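PDB 2DWC: 433aa long hypothetical phosphoribosylglycinamide formyl transferase from Pyrococcus horikoshii, which is a PurT-like member of the ATP-grasp superfamily and binds adenosine-5'-diphosphate. Local coordinates for residues A344-K349 / V407-E412; V368-V373 / K401-M406; F73-V78 / F99-D104; K21-G26 / E81-I86; T212-R217 / K231-Y236. All blocks are in the same frame, centred on the assembly; numbering follows the deposited sequence.

Contact 1 (A344-K349 / V407-E412); sequences ATHVIK and VAHMIE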
# COMPACT_ATOMS: atom_id res chain seq x y z
N ALA B 344 9.68 -2.75 -12.78
CA ALA B 344 9.92 -1.54 -13.54
C ALA B 344 8.69 -0.67 -13.51
O ALA B 344 7.59 -1.15 -13.21
CB ALA B 344 10.21 -1.90 -15.02
N THR B 345 8.87 0.60 -13.85
CA THR B 345 7.76 1.55 -13.95
C THR B 345 7.86 2.28 -15.27
O THR B 345 8.91 2.31 -15.91
CB THR B 345 7.81 2.66 -12.87
OG1 THR B 345 8.91 3.54 -13.16
CG2 THR B 345 7.95 2.07 -11.48
N HIS B 346 6.73 2.83 -15.72
CA HIS B 346 6.73 3.70 -16.87
C HIS B 346 5.69 4.79 -16.54
O HIS B 346 4.58 4.48 -16.07
CB HIS B 346 6.34 2.96 -18.16
CG HIS B 346 6.63 3.76 -19.39
ND1 HIS B 346 5.89 4.87 -19.74
CD2 HIS B 346 7.64 3.67 -20.29
CE1 HIS B 346 6.44 5.44 -20.81
NE2 HIS B 346 7.50 4.74 -21.16
N VAL B 347 6.05 6.05 -16.73
CA VAL B 347 5.12 7.13 -16.42
C VAL B 347 3.92 7.20 -17.33
O VAL B 347 3.92 6.66 -18.45
CB VAL B 347 5.85 8.51 -16.46
CG1 VAL B 347 7.06 8.47 -15.53
CG2 VAL B 347 6.29 8.84 -17.91
N ILE B 348 2.85 7.82 -16.81
CA ILE B 348 1.62 8.07 -17.55
C ILE B 348 1.55 9.60 -17.46
O ILE B 348 1.27 10.16 -16.38
CB ILE B 348 0.40 7.42 -16.87
CG1 ILE B 348 0.56 5.87 -16.90
CG2 ILE B 348 -0.86 7.82 -17.61
CD1 ILE B 348 -0.49 5.14 -16.04
N LYS B 349 1.86 10.26 -18.57
CA LYS B 349 1.92 11.73 -18.58
C LYS B 349 0.84 12.36 -19.42
O LYS B 349 0.46 11.81 -20.45
CB LYS B 349 3.27 12.23 -19.09
CG LYS B 349 4.47 11.63 -18.41
CD LYS B 349 5.69 12.55 -18.52
CE LYS B 349 5.84 13.09 -19.94
NZ LYS B 349 6.82 14.22 -19.96
N VAL B 407 1.94 -1.38 -20.83
CA VAL B 407 0.75 -1.01 -20.04
C VAL B 407 0.53 0.51 -20.05
O VAL B 407 -0.59 0.99 -20.28
CB VAL B 407 0.89 -1.53 -18.56
CG1 VAL B 407 -0.27 -0.97 -17.67
CG2 VAL B 407 0.81 -3.07 -18.56
N ALA B 408 1.59 1.29 -19.86
CA ALA B 408 1.41 2.74 -19.89
C ALA B 408 0.89 3.20 -21.24
O ALA B 408 0.02 4.07 -21.31
CB ALA B 408 2.73 3.45 -19.58
N HIS B 409 1.44 2.64 -22.31
CA HIS B 409 1.01 3.04 -23.65
C HIS B 409 -0.41 2.63 -24.04
O HIS B 409 -0.93 3.13 -25.02
CB HIS B 409 2.03 2.54 -24.69
CG HIS B 409 3.34 3.28 -24.63
ND1 HIS B 409 4.46 2.86 -25.31
CD2 HIS B 409 3.69 4.43 -24.00
CE1 HIS B 409 5.45 3.71 -25.09
NE2 HIS B 409 5.01 4.67 -24.30
N MET B 410 -1.04 1.73 -23.27
CA MET B 410 -2.40 1.33 -23.51
C MET B 410 -3.41 2.33 -22.93
O MET B 410 -4.62 2.25 -23.20
CB MET B 410 -2.65 -0.04 -22.88
CG MET B 410 -1.95 -1.18 -23.62
SD MET B 410 -2.27 -2.74 -22.75
CE MET B 410 -1.55 -3.96 -23.82
N ILE B 411 -2.91 3.26 -22.12
CA ILE B 411 -3.82 4.21 -21.48
C ILE B 411 -3.92 5.55 -22.21
O ILE B 411 -2.90 6.13 -22.60
CB ILE B 411 -3.39 4.40 -20.01
CG1 ILE B 411 -3.63 3.06 -19.26
CG2 ILE B 411 -4.20 5.55 -19.35
CD1 ILE B 411 -2.91 2.98 -17.98
N GLU B 412 -5.15 6.01 -22.46
CA GLU B 412 -5.36 7.32 -23.10
C GLU B 412 -5.99 8.21 -22.04
O GLU B 412 -6.71 7.72 -21.16
CB GLU B 412 -6.34 7.20 -24.28
CG GLU B 412 -5.75 6.36 -25.41
CD GLU B 412 -6.55 6.49 -26.68
OE1 GLU B 412 -7.75 6.78 -26.58
OE2 GLU B 412 -5.97 6.29 -27.77

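Contact 2 (V368-V373 / K401-M406); sequences VPNATV and KRKAEM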
# COMPACT_ATOMS: atom_id res chain seq x y z
N VAL B 368 -3.36 -7.16 -18.40
CA VAL B 368 -1.95 -7.61 -18.51
C VAL B 368 -1.50 -8.19 -17.17
O VAL B 368 -1.53 -7.52 -16.11
CB VAL B 368 -1.05 -6.42 -18.91
CG1 VAL B 368 0.45 -6.86 -18.95
CG2 VAL B 368 -1.51 -5.84 -20.26
N PRO B 369 -1.06 -9.45 -17.17
CA PRO B 369 -0.62 -10.06 -15.90
C PRO B 369 0.69 -9.50 -15.38
O PRO B 369 1.55 -9.02 -16.15
CB PRO B 369 -0.52 -11.57 -16.24
CG PRO B 369 -0.23 -11.57 -17.69
CD PRO B 369 -1.08 -10.45 -18.27
N ASN B 370 0.82 -9.54 -14.05
CA ASN B 370 2.02 -9.08 -13.35
C ASN B 370 2.29 -7.60 -13.57
O ASN B 370 3.44 -7.18 -13.73
CB ASN B 370 3.26 -9.87 -13.81
CG ASN B 370 3.08 -11.38 -13.64
OD1 ASN B 370 2.37 -11.84 -12.76
ND2 ASN B 370 3.76 -12.16 -14.48
N ALA B 371 1.23 -6.81 -13.64
CA ALA B 371 1.38 -5.37 -13.75
C ALA B 371 0.13 -4.74 -13.18
O ALA B 371 -0.88 -5.40 -12.95
CB ALA B 371 1.51 -4.96 -15.19
N THR B 372 0.21 -3.44 -12.92
CA THR B 372 -0.98 -2.71 -12.49
C THR B 372 -0.68 -1.25 -12.70
O THR B 372 0.36 -0.91 -13.26
CB THR B 372 -1.40 -3.00 -11.01
OG1 THR B 372 -2.72 -2.44 -10.81
CG2 THR B 372 -0.41 -2.40 -10.01
N VAL B 373 -1.61 -0.36 -12.32
CA VAL B 373 -1.32 1.05 -12.47
C VAL B 373 -1.64 1.77 -11.16
O VAL B 373 -2.40 1.26 -10.31
CB VAL B 373 -2.17 1.75 -13.59
CG1 VAL B 373 -1.89 1.10 -14.99
CG2 VAL B 373 -3.63 1.66 -13.24
N LYS B 401 10.50 -4.20 -17.70
CA LYS B 401 10.64 -2.90 -18.37
C LYS B 401 9.72 -2.80 -19.58
O LYS B 401 8.99 -1.81 -19.75
CB LYS B 401 12.10 -2.66 -18.85
CG LYS B 401 13.13 -2.54 -17.76
CD LYS B 401 14.54 -2.59 -18.33
CE LYS B 401 14.83 -1.41 -19.27
NZ LYS B 401 16.24 -1.50 -19.79
N ARG B 402 9.74 -3.82 -20.44
CA ARG B 402 8.90 -3.77 -21.63
C ARG B 402 7.44 -3.82 -21.26
O ARG B 402 6.61 -3.14 -21.87
CB ARG B 402 9.23 -4.93 -22.60
CG ARG B 402 10.45 -4.66 -23.48
CD ARG B 402 10.65 -5.79 -24.53
NE ARG B 402 10.72 -7.12 -23.92
CZ ARG B 402 11.84 -7.74 -23.54
NH1 ARG B 402 13.03 -7.17 -23.72
NH2 ARG B 402 11.76 -8.94 -22.97
N LYS B 403 7.09 -4.60 -20.24
CA LYS B 403 5.69 -4.68 -19.85
C LYS B 403 5.12 -3.38 -19.25
O LYS B 403 3.97 -3.00 -19.59
CB LYS B 403 5.52 -5.81 -18.87
CG LYS B 403 4.12 -6.04 -18.44
CD LYS B 403 4.05 -7.33 -17.67
CE LYS B 403 4.00 -8.54 -18.61
NZ LYS B 403 3.69 -9.79 -17.87
N ALA B 404 5.89 -2.72 -18.38
CA ALA B 404 5.44 -1.45 -17.81
C ALA B 404 5.22 -0.45 -18.94
O ALA B 404 4.25 0.29 -18.97
CB ALA B 404 6.48 -0.89 -16.79
N GLU B 405 6.15 -0.42 -19.89
CA GLU B 405 5.98 0.48 -21.04
C GLU B 405 4.72 0.16 -21.83
O GLU B 405 3.95 1.07 -22.21
CB GLU B 405 7.19 0.38 -21.97
CG GLU B 405 7.11 1.32 -23.14
CD GLU B 405 8.33 1.16 -24.04
OE1 GLU B 405 8.83 0.02 -24.17
OE2 GLU B 405 8.77 2.17 -24.62
N MET B 406 4.47 -1.13 -22.11
CA MET B 406 3.30 -1.51 -22.86
C MET B 406 2.01 -1.12 -22.13
O MET B 406 1.09 -0.62 -22.76
CB MET B 406 3.34 -3.02 -23.14
CG MET B 406 2.04 -3.57 -23.69
SD MET B 406 2.13 -5.34 -24.04
CE MET B 406 1.89 -6.12 -22.37
O HOH W 1 5.86 -10.30 -15.96

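Contact 3 (F73-V78 / F99-D104); sequences FLWSVV and FEFEKD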
# COMPACT_ATOMS: atom_id res chain seq x y z
N PHE B 73 3.96 31.40 6.47
CA PHE B 73 2.93 30.37 6.26
C PHE B 73 3.41 29.05 6.87
O PHE B 73 2.70 28.42 7.66
CB PHE B 73 2.63 30.20 4.75
CG PHE B 73 1.90 28.92 4.44
CD1 PHE B 73 0.69 28.64 5.05
CD2 PHE B 73 2.44 28.00 3.55
CE1 PHE B 73 -0.00 27.43 4.77
CE2 PHE B 73 1.78 26.80 3.24
CZ PHE B 73 0.53 26.51 3.87
N LEU B 74 4.62 28.65 6.51
CA LEU B 74 5.17 27.40 7.02
C LEU B 74 5.31 27.43 8.53
O LEU B 74 5.01 26.43 9.21
CB LEU B 74 6.53 27.08 6.35
CG LEU B 74 6.46 26.90 4.82
CD1 LEU B 74 7.88 26.58 4.29
CD2 LEU B 74 5.49 25.76 4.44
N TRP B 75 5.75 28.55 9.10
CA TRP B 75 5.86 28.59 10.56
C TRP B 75 4.48 28.45 11.24
O TRP B 75 4.33 27.86 12.30
CB TRP B 75 6.50 29.91 11.01
CG TRP B 75 7.94 29.73 11.46
CD1 TRP B 75 9.05 30.32 10.91
CD2 TRP B 75 8.40 28.92 12.55
NE1 TRP B 75 10.18 29.93 11.62
CE2 TRP B 75 9.81 29.07 12.62
CE3 TRP B 75 7.77 28.08 13.48
CZ2 TRP B 75 10.58 28.41 13.59
CZ3 TRP B 75 8.54 27.43 14.45
CH2 TRP B 75 9.94 27.60 14.49
N SER B 76 3.46 29.03 10.63
CA SER B 76 2.14 28.96 11.23
C SER B 76 1.72 27.49 11.28
O SER B 76 1.21 26.99 12.28
CB SER B 76 1.13 29.79 10.39
OG SER B 76 -0.16 29.68 10.96
N VAL B 77 1.98 26.77 10.21
CA VAL B 77 1.63 25.35 10.20
C VAL B 77 2.46 24.57 11.23
O VAL B 77 1.94 23.75 11.99
CB VAL B 77 1.87 24.75 8.79
CG1 VAL B 77 1.52 23.24 8.83
CG2 VAL B 77 0.96 25.49 7.75
N VAL B 78 3.76 24.79 11.23
CA VAL B 78 4.62 24.05 12.17
C VAL B 78 4.25 24.36 13.63
O VAL B 78 4.16 23.45 14.46
CB VAL B 78 6.13 24.35 11.92
CG1 VAL B 78 7.00 23.76 13.08
CG2 VAL B 78 6.55 23.75 10.54
N PHE B 99 15.76 25.93 8.23
CA PHE B 99 16.83 26.08 9.22
C PHE B 99 16.27 26.58 10.52
O PHE B 99 16.73 26.18 11.59
CB PHE B 99 17.92 27.08 8.74
CG PHE B 99 18.86 26.53 7.68
CD1 PHE B 99 18.74 26.90 6.35
CD2 PHE B 99 19.88 25.66 8.05
CE1 PHE B 99 19.63 26.43 5.40
CE2 PHE B 99 20.79 25.17 7.09
CZ PHE B 99 20.67 25.56 5.78
N GLU B 100 15.25 27.46 10.45
CA GLU B 100 14.68 27.99 11.70
C GLU B 100 13.92 26.91 12.49
O GLU B 100 14.00 26.86 13.72
CB GLU B 100 13.74 29.14 11.38
CG GLU B 100 14.51 30.39 10.94
CD GLU B 100 13.64 31.57 10.63
OE1 GLU B 100 12.44 31.57 11.03
OE2 GLU B 100 14.17 32.51 9.99
N PHE B 101 13.19 26.04 11.78
CA PHE B 101 12.46 24.96 12.46
C PHE B 101 13.45 24.11 13.26
O PHE B 101 13.21 23.73 14.42
CB PHE B 101 11.72 24.02 11.48
CG PHE B 101 10.72 24.70 10.57
CD1 PHE B 101 10.05 25.86 10.99
CD2 PHE B 101 10.46 24.20 9.29
CE1 PHE B 101 9.11 26.52 10.12
CE2 PHE B 101 9.53 24.85 8.40
CZ PHE B 101 8.86 26.03 8.84
N GLU B 102 14.54 23.76 12.60
CA GLU B 102 15.55 22.89 13.23
C GLU B 102 16.17 23.55 14.43
O GLU B 102 16.34 22.91 15.49
CB GLU B 102 16.57 22.56 12.12
CG GLU B 102 17.69 21.65 12.41
CD GLU B 102 18.44 21.41 11.11
OE1 GLU B 102 19.24 22.31 10.71
OE2 GLU B 102 18.19 20.36 10.46
N LYS B 103 16.49 24.84 14.29
CA LYS B 103 17.06 25.61 15.40
C LYS B 103 16.13 25.65 16.58
O LYS B 103 16.56 25.73 17.73
CB LYS B 103 17.37 27.05 14.93
CG LYS B 103 18.83 27.39 14.86
CD LYS B 103 19.04 28.80 14.29
CE LYS B 103 18.10 29.83 14.95
NZ LYS B 103 18.35 30.09 16.41
N ASP B 104 14.83 25.59 16.31
CA ASP B 104 13.82 25.62 17.36
C ASP B 104 13.44 24.25 17.87
O ASP B 104 12.44 24.10 18.58
CB ASP B 104 12.57 26.35 16.82
CG ASP B 104 11.61 26.78 17.92
OD1 ASP B 104 12.09 27.32 18.93
OD2 ASP B 104 10.38 26.62 17.76

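Contact 4 (K21-G26 / E81-I86); sequences KILLLG and EKPDAI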
# COMPACT_ATOMS: atom_id res chain seq x y z
N LYS B 21 3.21 12.33 14.52
CA LYS B 21 2.65 13.11 13.40
C LYS B 21 3.76 13.53 12.43
O LYS B 21 4.85 13.95 12.85
CB LYS B 21 1.99 14.39 13.97
CG LYS B 21 1.30 15.27 12.89
CD LYS B 21 0.90 16.62 13.53
CE LYS B 21 -0.16 16.39 14.59
NZ LYS B 21 -0.56 17.69 15.24
N ILE B 22 3.52 13.34 11.14
CA ILE B 22 4.49 13.83 10.16
C ILE B 22 3.86 14.99 9.41
O ILE B 22 2.64 15.03 9.26
CB ILE B 22 4.90 12.75 9.14
CG1 ILE B 22 3.67 12.23 8.35
CG2 ILE B 22 5.64 11.62 9.90
CD1 ILE B 22 4.08 11.21 7.25
N LEU B 23 4.70 15.92 8.93
CA LEU B 23 4.23 17.08 8.19
C LEU B 23 4.92 16.99 6.82
O LEU B 23 6.15 17.12 6.73
CB LEU B 23 4.65 18.39 8.92
CG LEU B 23 4.17 19.65 8.21
CD1 LEU B 23 2.63 19.74 8.22
CD2 LEU B 23 4.78 20.87 8.92
N LEU B 24 4.12 16.72 5.79
CA LEU B 24 4.65 16.62 4.43
C LEU B 24 4.66 18.00 3.76
O LEU B 24 3.61 18.61 3.64
CB LEU B 24 3.74 15.68 3.59
CG LEU B 24 3.72 14.24 4.14
CD1 LEU B 24 2.71 13.44 3.33
CD2 LEU B 24 5.10 13.57 3.96
N LEU B 25 5.84 18.52 3.40
CA LEU B 25 5.89 19.82 2.69
C LEU B 25 6.02 19.44 1.22
O LEU B 25 7.14 19.19 0.71
CB LEU B 25 7.06 20.66 3.20
CG LEU B 25 6.93 20.98 4.71
CD1 LEU B 25 8.10 21.98 5.08
CD2 LEU B 25 5.55 21.62 5.11
N GLY B 26 4.87 19.42 0.52
CA GLY B 26 4.86 18.92 -0.85
C GLY B 26 4.00 17.68 -0.78
O GLY B 26 4.32 16.73 -0.03
N GLU B 81 0.94 22.48 14.44
CA GLU B 81 1.00 21.03 14.40
C GLU B 81 2.08 20.33 15.25
O GLU B 81 1.88 19.17 15.64
CB GLU B 81 1.16 20.61 12.93
CG GLU B 81 -0.05 21.01 12.01
CD GLU B 81 -1.38 20.33 12.42
OE1 GLU B 81 -2.48 20.87 12.09
OE2 GLU B 81 -1.33 19.28 13.07
N LYS B 82 3.20 21.02 15.44
CA LYS B 82 4.33 20.48 16.25
C LYS B 82 4.56 19.03 15.89
O LYS B 82 4.46 18.12 16.73
CB LYS B 82 4.00 20.65 17.73
CG LYS B 82 3.75 22.11 18.05
CD LYS B 82 3.76 22.40 19.55
CE LYS B 82 3.87 23.90 19.80
NZ LYS B 82 2.57 24.54 19.51
N PRO B 83 4.93 18.80 14.62
CA PRO B 83 5.17 17.45 14.11
C PRO B 83 6.45 16.78 14.63
O PRO B 83 7.38 17.49 15.04
CB PRO B 83 5.22 17.68 12.61
CG PRO B 83 5.86 18.95 12.47
CD PRO B 83 5.27 19.82 13.61
N ASP B 84 6.48 15.43 14.59
CA ASP B 84 7.70 14.67 14.96
C ASP B 84 8.73 14.69 13.83
O ASP B 84 9.92 14.42 14.06
CB ASP B 84 7.31 13.21 15.27
CG ASP B 84 6.45 13.14 16.53
OD1 ASP B 84 5.21 13.08 16.42
OD2 ASP B 84 7.01 13.25 17.65
N ALA B 85 8.27 14.93 12.60
CA ALA B 85 9.18 15.05 11.46
C ALA B 85 8.57 15.95 10.43
O ALA B 85 7.36 15.84 10.16
CB ALA B 85 9.45 13.66 10.81
N ILE B 86 9.40 16.84 9.88
CA ILE B 86 9.01 17.78 8.79
C ILE B 86 9.73 17.19 7.58
O ILE B 86 10.96 17.12 7.54
CB ILE B 86 9.54 19.17 9.12
CG1 ILE B 86 8.83 19.64 10.37
CG2 ILE B 86 9.30 20.13 7.90
CD1 ILE B 86 9.33 21.03 10.85

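Contact 5 (T212-R217 / K231-Y236); sequences TELAVR and KPVGHY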
# COMPACT_ATOMS: atom_id res chain seq x y z
N THR B 212 20.05 5.25 -9.76
CA THR B 212 19.73 6.00 -8.55
C THR B 212 19.99 5.01 -7.44
O THR B 212 19.43 3.90 -7.47
CB THR B 212 18.23 6.33 -8.45
OG1 THR B 212 17.81 7.14 -9.57
CG2 THR B 212 17.97 7.11 -7.17
N GLU B 213 20.91 5.33 -6.51
CA GLU B 213 21.12 4.46 -5.38
C GLU B 213 20.32 5.06 -4.21
O GLU B 213 20.61 6.19 -3.75
CB GLU B 213 22.61 4.37 -5.00
CG GLU B 213 22.86 3.48 -3.78
CD GLU B 213 22.25 2.09 -3.91
OE1 GLU B 213 22.30 1.54 -5.03
OE2 GLU B 213 21.75 1.52 -2.90
N LEU B 214 19.34 4.29 -3.72
CA LEU B 214 18.45 4.77 -2.65
C LEU B 214 18.97 4.48 -1.27
O LEU B 214 18.32 3.80 -0.47
CB LEU B 214 17.07 4.12 -2.87
CG LEU B 214 16.41 4.55 -4.19
CD1 LEU B 214 15.24 3.59 -4.52
CD2 LEU B 214 15.94 6.03 -4.09
N ALA B 215 20.17 5.00 -0.96
CA ALA B 215 20.78 4.77 0.36
C ALA B 215 19.91 5.36 1.48
O ALA B 215 19.39 6.47 1.37
CB ALA B 215 22.16 5.44 0.40
N VAL B 216 19.70 4.60 2.54
CA VAL B 216 18.90 5.12 3.66
C VAL B 216 19.67 5.10 4.96
O VAL B 216 20.23 4.07 5.36
CB VAL B 216 17.53 4.33 3.80
CG1 VAL B 216 17.74 2.82 4.00
CG2 VAL B 216 16.72 4.87 4.99
N ARG B 217 19.73 6.28 5.61
CA ARG B 217 20.39 6.44 6.91
C ARG B 217 19.33 6.24 7.98
O ARG B 217 18.30 6.88 7.95
CB ARG B 217 20.99 7.84 7.03
CG ARG B 217 22.34 7.97 6.24
CD ARG B 217 22.91 9.38 6.22
NE ARG B 217 23.05 9.86 7.59
CZ ARG B 217 24.13 9.67 8.35
NH1 ARG B 217 25.18 9.01 7.87
NH2 ARG B 217 24.15 10.16 9.57
N LYS B 231 19.19 -2.37 -4.00
CA LYS B 231 19.86 -2.59 -5.27
C LYS B 231 19.74 -1.30 -6.11
O LYS B 231 18.73 -0.58 -6.04
CB LYS B 231 19.19 -3.76 -6.02
CG LYS B 231 19.53 -5.10 -5.44
CD LYS B 231 20.94 -5.46 -5.97
CE LYS B 231 21.35 -6.85 -5.62
NZ LYS B 231 22.63 -7.17 -6.35
N PRO B 232 20.76 -0.98 -6.92
CA PRO B 232 20.70 0.23 -7.76
C PRO B 232 19.45 0.21 -8.68
O PRO B 232 19.02 -0.86 -9.15
CB PRO B 232 22.01 0.13 -8.59
CG PRO B 232 22.94 -0.61 -7.69
CD PRO B 232 22.05 -1.68 -7.05
N VAL B 233 18.91 1.38 -8.95
CA VAL B 233 17.74 1.51 -9.81
C VAL B 233 18.17 2.13 -11.13
O VAL B 233 18.69 3.24 -11.15
CB VAL B 233 16.65 2.44 -9.12
CG1 VAL B 233 15.61 2.94 -10.13
CG2 VAL B 233 15.99 1.65 -8.00
N GLY B 234 17.96 1.42 -12.23
CA GLY B 234 18.31 2.04 -13.49
C GLY B 234 17.18 2.94 -14.02
O GLY B 234 16.01 2.75 -13.65
N HIS B 235 17.51 3.93 -14.85
CA HIS B 235 16.45 4.77 -15.43
C HIS B 235 16.92 5.57 -16.63
O HIS B 235 18.11 5.63 -16.90
CB HIS B 235 15.90 5.76 -14.38
CG HIS B 235 16.93 6.69 -13.81
ND1 HIS B 235 17.19 7.93 -14.33
CD2 HIS B 235 17.74 6.56 -12.73
CE1 HIS B 235 18.11 8.54 -13.60
NE2 HIS B 235 18.47 7.73 -12.62
N TYR B 236 15.99 6.19 -17.34
CA TYR B 236 16.41 7.01 -18.47
C TYR B 236 15.68 8.35 -18.45
O TYR B 236 14.44 8.41 -18.43
CB TYR B 236 16.26 6.23 -19.78
CG TYR B 236 14.86 6.06 -20.30
CD1 TYR B 236 14.22 7.10 -20.99
CD2 TYR B 236 14.18 4.86 -20.13
CE1 TYR B 236 12.93 6.95 -21.50
CE2 TYR B 236 12.88 4.70 -20.64
CZ TYR B 236 12.26 5.75 -21.32
OH TYR B 236 10.98 5.60 -21.82
O HOH W 2 18.59 2.10 -5.27

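Contact 1 (A344-K349 / V407-E412)
Ala408, near the end of helix 397-409, pushes its methyl group into strand 343-349, and the tight part of the contact is built round that one carbon. Its CB lies 3.5 Å from His346 ND1 and 3.6 Å from Val347 O, filling the corner between an imidazole and a backbone carbonyl. The ring is fixed there from within its own strand. With His346 CG anti to the backbone N (chi1 -167°), ND1 donates to Val347 O over 3.0 Å, in the carbonyl plane and on a lone pair, and the oxygen lies only 13° out of the ring plane. A short way along the strand, Ile348 and Ile411 cross at about a right angle and touch through their end methyls, the two CD1 atoms 3.8 Å apart. Ala408 CB also reaches Ile348 CG1, so alanine and the two isoleucines make a continuous apolar seam between strand 343-349 and the end of the helix with the loop that follows it.

The other side is looser. His409 is exposed and approaches the His346 ring obliquely, neither stacked nor edge-to-face, with centroids 5.1 Å apart and planes at 70°; its NE2 comes to 3.8 Å from His346 CE1. The ring of His346 also meets that of His243 on neighbouring strand 241-247.

No hydrogen bond links the two segments, so across them the contact rests on van der Waals packing. The ND1 proton of His346 is spent on its own strand, and with the two NE2 atoms 4.0 Å apart, simultaneous protonation of both histidines would probably be disfavoured.

Contact 2 (V368-V373 / K401-M406)
This is a lysine-centred contact between helix and loop, in which Lys403 of helix 397-409 lies against Val368, Pro369 and Asn370 on the approach to strand 371-375, within the PurT-type C-terminal region. The lysine does most of the touching. Its aliphatic part slides past Val368 in the opposite direction, with Lys403 CG 3.8 Å from Val368 CG1, while CD passes Ala371 CB at 4.3 Å. The chain then bends at chi3 (-81°), which turns CE out of the extended line before the ammonium group meets the loop backbone. There NZ donates to Pro369 O at 2.9 Å, from a position 38° above the carbonyl plane.

A water completes the polar end: it accepts from Lys403 NZ at 2.9 Å and from Asn370 ND2 at 3.2 Å, tying the amide to the lysine without a direct bond. Asn370 has left-handed backbone angles, and the chain turns there into the strand. One helical turn after Lys403, Met406 adds a second apolar touch. Its CE reaches 3.8 Å from Val368 CG1, so this valine methyl is shared by the methionine end and the lysine stem.

Ala392 of strand 386-393 backs both Ala371 and Lys403, whereas Pro369 packs on Pro327 of the second subunit, placing the loop at the dimer contact. In this protein the lysine runs over apolar side chains to a backbone carbonyl; the helix packed on antiparallel strands, 371-375 and 386-393, is typical of a two-layer alpha/beta arrangement.

Contact 3 (F73-V78 / F99-D104)
Two neighbouring helices on one face of the Rossmann-like parallel sheet, 71-81 and 95-103, meet here through Trp75 and Phe101. Their local axes pass 11.3 Å apart and cross at -31°, a gap bridged by aromatic rings. Phe101 turns its edge to the indole in a T-shaped stack: CE1 sits over the face of Trp75, 3.5 Å from CD2, with the planes at 83°. The phenyl is itself packed from other directions. Val78 CG2 lies over the centre of its face in a CH-pi contact, 3.7 Å from the centroid, and Leu74 CB meets its rim at CZ, in the ring plane, at 3.6 Å.

The indole rim is pinned as well. NE1 donates to Glu100 OE1 at 2.9 Å with an N-H...O angle of 153°, meeting the anti side of the carboxylate, whose other oxygen forms a salt bridge with Lys71. At the far end of the indole, Asp104 OD2, just past the helix, approaches CH2 at 3.4 Å. Polar groups thus border the indole rim, while the phenyl lies on the side where Val78 reaches Leu23 of the sheet. Helices linked through an intervening strand, here 85-88, are typical of the alpha/beta layering of Rossmann-like domains.

Contact 4 (K21-G26 / E81-I86)
Lys21 stretches away with CG anti to the backbone N (chi1 -177°) and bends at chi3 (-66°), while Glu81 bends at chi2 (-63°) to bring its carboxylate back toward it; the two side chains cross at about a right angle. They meet at the start of a parallel strand pair, 21-25 beside 85-88, in the Rossmann-like sheet of the preATP-grasp domain. Lys21 NZ is gripped twice by one residue, forming a salt bridge with Glu81 OE2 at 2.8 Å and a hydrogen bond to Glu81 O at 2.9 Å. That carboxylate has further partners: OE2 also pairs with Arg62, and OE1 bonds Tyr64. The cluster probably favours the ionised form of the glutamate.

Asp84 bonds both the N and the O of Lys21. Its OD1 accepts from Lys21 N at 2.9 Å through the anti lone pair, and its own N donates to Lys21 O at 2.8 Å. From there the strands run in register, Ile22 beside Ala85 and Leu23 beside Ile86, with Leu23 N bonded to Ala85 O at 2.9 Å. Gly26 follows, the first glycine of what looks like a GxGxxG pattern, its backbone angles suited to glycine. On the face carrying Leu23, Pro83 CG rests 3.8 Å from Leu23 CB, and farther along Leu25 CD1 touches Ile86 CG2 at 3.6 Å.

Contact 5 (T212-R217 / K231-Y236)
Thr212 and His235 cross at about a right angle, the hydroxyl OG1 standing 3.2 Å from His235 NE2. In the histidine, chi1 59° sets CG between the backbone N and the carbonyl carbon; chi2 92° turns the ring, whose edge faces Thr212 N. Glu279 ties the two side chains together from outside, bonding Thr212 OG1 with one carboxylate oxygen and His235 NE2 with the other, and bound ADP lies about 5 Å from the histidine side chain.

The backbones of the two segments belong to the hairpin of strands 209-219 and 225-238 in the ATP-grasp domain. Thr212 and Val233 are an antiparallel hydrogen-bonded pair, with Thr212 N to Val233 O at 2.8 Å and Val233 N to Thr212 O at 3.0 Å. The regular pairing is interrupted at Leu214, the centre of an inverse gamma turn, and a water fills in: it accepts from Leu214 N at 2.8 Å and donates to Thr212 O and Lys231 O. Leu214 still crosses Val233 obliquely, CD1 to CG2 4.1 Å. Glu213, bent at chi2 (53°), comes obliquely against Pro232, its OE1 3.4 Å from Pro232 CA, with Tyr260 of helix 253-270 packed on both residues.

In the fold
Along the chain the order begins with contacts 4 and 3, whose segments alternate, followed by contact 5 and then contact 1, with contact 2 falling between the two segments of contact 1. Contacts 3 and 4 lie 10 Å apart, centre to centre, in the preATP-grasp domain, where Val78 packs on Leu23 and Ile86, and Phe101 on Ile86. Contacts 1 and 2, 8 Å apart between centres, share helix 397-409 and reach the large mixed sheet. Contact 5 lies on that sheet too and touches contact 1 through Tyr236 and His346; the centres of the two contacts are 21 Å apart. ATP-grasp and C-terminal parts are therefore physically continuous, whereas contacts 1 and 3 lie on opposite sides of the chain's centre, 39 Å apart between centres.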